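Local coordinates for protein dally-like, isoform A (Drosophila melanogaster, PDB 6XTZ) that is a glypican, probably a cell-surface proteoglycan, whose elongated core binds Wnt proteins and shields their palmitoleate lipid, enabling signalling at a distance, at residues 120-124 with 146-150; 139-143 with 190-194. The protein carries 5 engineered substitutions. All blocks are in the same frame, centred on the assembly; numbering follows the deposited sequence.

Contact 1: residues 120-124 with 146-150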
loop_
_atom_site.group_PDB
_atom_site.type_symbol
_atom_site.label_atom_id
_atom_site.label_comp_id
_atom_site.label_asym_id
_atom_site.label_seq_id
_atom_site.Cartn_x
_atom_site.Cartn_y
_atom_site.Cartn_z
ATOM N N VAL A 120 -4.696 -31.418 -19.944
ATOM C CA VAL A 120 -3.502 -31.175 -19.138
ATOM C C VAL A 120 -3.204 -29.683 -19.072
ATOM O O VAL A 120 -2.756 -29.166 -18.042
ATOM C CB VAL A 120 -2.303 -31.965 -19.697
ATOM C CG1 VAL A 120 -1.087 -31.791 -18.800
ATOM C CG2 VAL A 120 -2.654 -33.437 -19.843
ATOM N N PHE A 121 -3.467 -28.966 -20.165
ATOM C CA PHE A 121 -3.192 -27.534 -20.204
ATOM C C PHE A 121 -4.312 -26.728 -19.557
ATOM O O PHE A 121 -4.047 -25.717 -18.896
ATOM C CB PHE A 121 -2.966 -27.085 -21.647
ATOM C CG PHE A 121 -1.751 -27.697 -22.288
ATOM C CD1 PHE A 121 -1.820 -28.942 -22.896
ATOM C CD2 PHE A 121 -0.539 -27.029 -22.279
ATOM C CE1 PHE A 121 -0.704 -29.506 -23.485
ATOM C CE2 PHE A 121 0.581 -27.586 -22.868
ATOM C CZ PHE A 121 0.498 -28.827 -23.471
ATOM N N SER A 122 -5.566 -27.155 -19.731
ATOM C CA SER A 122 -6.669 -26.444 -19.094
ATOM C C SER A 122 -6.643 -26.613 -17.581
ATOM O O SER A 122 -6.999 -25.683 -16.850
ATOM C CB SER A 122 -8.009 -26.916 -19.662
ATOM O OG SER A 122 -8.285 -28.255 -19.291
ATOM N N ASP A 123 -6.222 -27.784 -17.092
ATOM C CA ASP A 123 -6.089 -27.973 -15.651
ATOM C C ASP A 123 -5.010 -27.067 -15.074
ATOM O O ASP A 123 -5.148 -26.563 -13.953
ATOM C CB ASP A 123 -5.784 -29.437 -15.333
ATOM C CG ASP A 123 -6.949 -30.356 -15.638
ATOM O OD1 ASP A 123 -8.098 -29.871 -15.670
ATOM O OD2 ASP A 123 -6.714 -31.566 -15.846
ATOM N N LEU A 124 -3.925 -26.852 -15.821
ATOM C CA LEU A 124 -2.881 -25.944 -15.359
ATOM C C LEU A 124 -3.388 -24.509 -15.305
ATOM O O LEU A 124 -3.121 -23.788 -14.336
ATOM C CB LEU A 124 -1.654 -26.046 -16.263
ATOM C CG LEU A 124 -0.517 -25.065 -15.963
ATOM C CD1 LEU A 124 -0.026 -25.220 -14.528
ATOM C CD2 LEU A 124 0.628 -25.257 -16.948
ATOM N N PHE A 146 2.647 -30.799 -13.713
ATOM C CA PHE A 146 2.286 -30.542 -15.103
ATOM C C PHE A 146 3.301 -31.164 -16.055
ATOM O O PHE A 146 2.932 -31.880 -16.993
ATOM C CB PHE A 146 2.174 -29.035 -15.334
ATOM C CG PHE A 146 2.020 -28.646 -16.775
ATOM C CD1 PHE A 146 0.826 -28.863 -17.443
ATOM C CD2 PHE A 146 3.063 -28.040 -17.455
ATOM C CE1 PHE A 146 0.681 -28.496 -18.767
ATOM C CE2 PHE A 146 2.924 -27.670 -18.780
ATOM C CZ PHE A 146 1.732 -27.900 -19.437
ATOM N N PHE A 147 4.589 -30.909 -15.824
ATOM C CA PHE A 147 5.611 -31.466 -16.702
ATOM C C PHE A 147 5.796 -32.960 -16.475
ATOM O O PHE A 147 6.159 -33.683 -17.408
ATOM C CB PHE A 147 6.935 -30.727 -16.511
ATOM C CG PHE A 147 6.940 -29.344 -17.095
ATOM C CD1 PHE A 147 7.014 -29.160 -18.466
ATOM C CD2 PHE A 147 6.870 -28.230 -16.276
ATOM C CE1 PHE A 147 7.019 -27.890 -19.009
ATOM C CE2 PHE A 147 6.872 -26.957 -16.813
ATOM C CZ PHE A 147 6.946 -26.786 -18.180
ATOM N N ASN A 148 5.551 -33.440 -15.252
ATOM C CA ASN A 148 5.613 -34.876 -15.000
ATOM C C ASN A 148 4.598 -35.625 -15.855
ATOM O O ASN A 148 4.907 -36.681 -16.418
ATOM C CB ASN A 148 5.381 -35.165 -13.517
ATOM C CG ASN A 148 5.459 -36.644 -13.192
ATOM O OD1 ASN A 148 4.459 -37.359 -13.247
ATOM N ND2 ASN A 148 6.654 -37.111 -12.849
ATOM N N THR A 149 3.379 -35.089 -15.961
ATOM C CA THR A 149 2.384 -35.682 -16.848
ATOM C C THR A 149 2.846 -35.627 -18.298
ATOM O O THR A 149 2.668 -36.591 -19.052
ATOM C CB THR A 149 1.041 -34.972 -16.680
ATOM O OG1 THR A 149 0.592 -35.114 -15.327
ATOM C CG2 THR A 149 -0.002 -35.560 -17.614
ATOM N N LEU A 150 3.453 -34.510 -18.705
ATOM C CA LEU A 150 4.021 -34.425 -20.046
ATOM C C LEU A 150 5.172 -35.408 -20.222
ATOM O O LEU A 150 5.344 -35.986 -21.301
ATOM C CB LEU A 150 4.487 -32.997 -20.332
ATOM C CG LEU A 150 3.533 -32.083 -21.107
ATOM C CD1 LEU A 150 2.150 -32.077 -20.483
ATOM C CD2 LEU A 150 4.094 -30.672 -21.180
#
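Phe146 meets Val120, Phe121 and Leu124 in an antiparallel pair of helices, 118-134 and 139-158, within the all-helical glypican core. The short helical segments run almost exactly antiparallel with their axes 10.8 Å apart, a generous spacing that a large phenylalanine ring can bridge. The Phe146 ring reaches across to helix 118-134 because chi1 of 171° turns CG away from the backbone N. Leu124 CD2 sits over the centre of one of its faces, 3.5 Å from the ring centroid and only 4° off the normal, a CH-pi contact. Towards the rim of the opposite face lies Leu150 CD1, from the ring's own helix. The ring's edge is turned to the face of Phe121 in an offset edge-to-face pair, with the planes at 77°.

Val120 suits the other end of the contact because its two short branches divide the work: CG1 lies 3.7 Å from Phe146 CE1 and also packs on Leu150 CD1, while CG2 meets the methyl of Thr149. That threonine keeps its hydroxyl on its own helix, hydrogen-bonded to Lys145 O, so a methyl is what it offers Val120. Phe146 also touches the bound O-palmitoleoyl serine; its contacts on both faces and at the edge are consistent with a fixed orientation for this ring of the lipid pocket. At the aromatic junction, Phe146 CZ comes within 3.6 Å of Phe121 CE2.

Contact 2: residues 139-143 with 190-194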
loop_
_atom_site.group_PDB
_atom_site.type_symbol
_atom_site.label_atom_id
_atom_site.label_comp_id
_atom_site.label_asym_id
_atom_site.label_seq_id
_atom_site.Cartn_x
_atom_site.Cartn_y
_atom_site.Cartn_z
ATOM N N LEU A 139 2.399 -23.173 -6.566
ATOM C CA LEU A 139 2.636 -23.043 -8.002
ATOM C C LEU A 139 3.712 -24.010 -8.483
ATOM O O LEU A 139 3.530 -24.705 -9.490
ATOM C CB LEU A 139 3.014 -21.602 -8.341
ATOM C CG LEU A 139 1.881 -20.580 -8.218
ATOM C CD1 LEU A 139 2.401 -19.168 -8.433
ATOM C CD2 LEU A 139 0.767 -20.903 -9.204
ATOM N N LEU A 140 4.845 -24.065 -7.780
ATOM C CA LEU A 140 5.921 -24.962 -8.191
ATOM C C LEU A 140 5.473 -26.417 -8.155
ATOM O O LEU A 140 5.852 -27.214 -9.021
ATOM C CB LEU A 140 7.150 -24.755 -7.307
ATOM C CG LEU A 140 7.901 -23.436 -7.493
ATOM C CD1 LEU A 140 9.185 -23.438 -6.678
ATOM C CD2 LEU A 140 8.196 -23.193 -8.965
ATOM N N GLU A 141 4.659 -26.780 -7.162
ATOM C CA GLU A 141 4.134 -28.139 -7.097
ATOM C C GLU A 141 3.230 -28.439 -8.288
ATOM O O GLU A 141 3.325 -29.514 -8.895
ATOM C CB GLU A 141 3.381 -28.343 -5.782
ATOM C CG GLU A 141 2.656 -29.669 -5.666
ATOM C CD GLU A 141 1.847 -29.777 -4.389
ATOM O OE1 GLU A 141 2.272 -29.201 -3.365
ATOM O OE2 GLU A 141 0.781 -30.428 -4.410
ATOM N N VAL A 142 2.354 -27.499 -8.644
ATOM C CA VAL A 142 1.467 -27.708 -9.783
ATOM C C VAL A 142 2.263 -27.731 -11.085
ATOM O O VAL A 142 1.965 -28.513 -11.997
ATOM C CB VAL A 142 0.365 -26.632 -9.805
ATOM C CG1 VAL A 142 -0.503 -26.778 -11.042
ATOM C CG2 VAL A 142 -0.489 -26.727 -8.548
ATOM N N MET A 143 3.287 -26.882 -11.193
ATOM C CA MET A 143 4.108 -26.868 -12.399
ATOM C C MET A 143 4.878 -28.174 -12.561
ATOM O O MET A 143 4.994 -28.697 -13.675
ATOM C CB MET A 143 5.072 -25.681 -12.370
ATOM C CG MET A 143 4.408 -24.318 -12.492
ATOM S SD MET A 143 3.523 -24.099 -14.045
ATOM C CE MET A 143 4.824 -24.422 -15.232
ATOM N N SER A 190 9.066 -23.023 -15.204
ATOM C CA SER A 190 8.231 -23.132 -14.012
ATOM C C SER A 190 8.559 -22.041 -13.002
ATOM O O SER A 190 7.659 -21.489 -12.359
ATOM C CB SER A 190 8.396 -24.511 -13.377
ATOM O OG SER A 190 7.969 -25.534 -14.257
ATOM N N VAL A 191 9.844 -21.717 -12.844
ATOM C CA VAL A 191 10.230 -20.689 -11.884
ATOM C C VAL A 191 9.810 -19.311 -12.378
ATOM O O VAL A 191 9.293 -18.493 -11.607
ATOM C CB VAL A 191 11.743 -20.754 -11.608
ATOM C CG1 VAL A 191 12.152 -19.642 -10.656
ATOM C CG2 VAL A 191 12.114 -22.107 -11.032
ATOM N N GLN A 192 10.019 -19.031 -13.667
ATOM C CA GLN A 192 9.644 -17.728 -14.206
ATOM C C GLN A 192 8.137 -17.516 -14.168
ATOM O O GLN A 192 7.679 -16.384 -13.971
ATOM C CB GLN A 192 10.175 -17.577 -15.631
ATOM C CG GLN A 192 11.694 -17.507 -15.708
ATOM C CD GLN A 192 12.213 -17.469 -17.133
ATOM O OE1 GLN A 192 11.445 -17.316 -18.083
ATOM N NE2 GLN A 192 13.523 -17.614 -17.288
ATOM N N ILE A 193 7.352 -18.580 -14.346
ATOM C CA ILE A 193 5.904 -18.461 -14.209
ATOM C C ILE A 193 5.523 -18.246 -12.749
ATOM O O ILE A 193 4.686 -17.391 -12.429
ATOM C CB ILE A 193 5.207 -19.699 -14.799
ATOM C CG1 ILE A 193 5.342 -19.717 -16.324
ATOM C CG2 ILE A 193 3.739 -19.737 -14.393
ATOM C CD1 ILE A 193 4.699 -20.921 -16.976
ATOM N N LYS A 194 6.133 -19.010 -11.841
ATOM C CA LYS A 194 5.817 -18.880 -10.423
ATOM C C LYS A 194 6.157 -17.486 -9.911
ATOM O O LYS A 194 5.344 -16.847 -9.234
ATOM C CB LYS A 194 6.558 -19.954 -9.625
ATOM C CG LYS A 194 6.361 -19.879 -8.116
ATOM C CD LYS A 194 7.557 -19.235 -7.429
ATOM C CE LYS A 194 7.437 -19.309 -5.921
ATOM N NZ LYS A 194 8.576 -18.621 -5.247
#
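The segments 139-143 and 190-194 are helical and run in roughly opposite directions, at 141°, with axes 9.5 Å apart and CA atoms 5.8 Å apart both between Leu139 and Lys194 and between Met143 and Ser190. Ser190 is small enough to admit Met143, whose chain bends at chi2 (-62°) and again at chi3, folding round the serine so that both CB and CE lie 3.5 Å from Ser190 OG. That buried hydroxyl is satisfied by a hydrogen bond to Pro186 O, one turn earlier in its own helix. Past the serine, the flexible methionine brings CE to 3.9 Å from Ile193 CD1.

At the other end Lys194 works through its aliphatic stem. Leu140 CD2 is 3.7 Å from Lys194 CB, and Leu139 CB rests on Lys194 CG. The stem then leads the ammonium group away from the leucines to a weak hydrogen bond with Gly539 O near the end of the modelled chain. Ile193 also touches the bound O-palmitoleoyl serine, so this buried face, built from apolar side chains, one small serine and the aliphatic stem of a lysine, joins two helices of the glypican core beside its lipid-binding pocket.

After the long helix 51-110, the chain passes through 120-124 near the start of helix 118-134, turns back, and begins helix 139-158 with residues 139-143. Contact 1 closes its loop at 146-150, a short helical hairpin; contact 2 closes only at 190-194, on helix 185-216, after a much longer excursion. Because 139-143 falls inside the first loop and 190-194 beyond it, the two loops cross. Helix 139-158 is shared, tied to 118-134 by one contact and to 185-216 by the other. The contacts, with centres about 12 Å apart, also touch directly: Leu124 packs on Val142 and Met143, and Phe147 on Ser190. Together they supply Phe146 and Ile193 to the surroundings of the lipid.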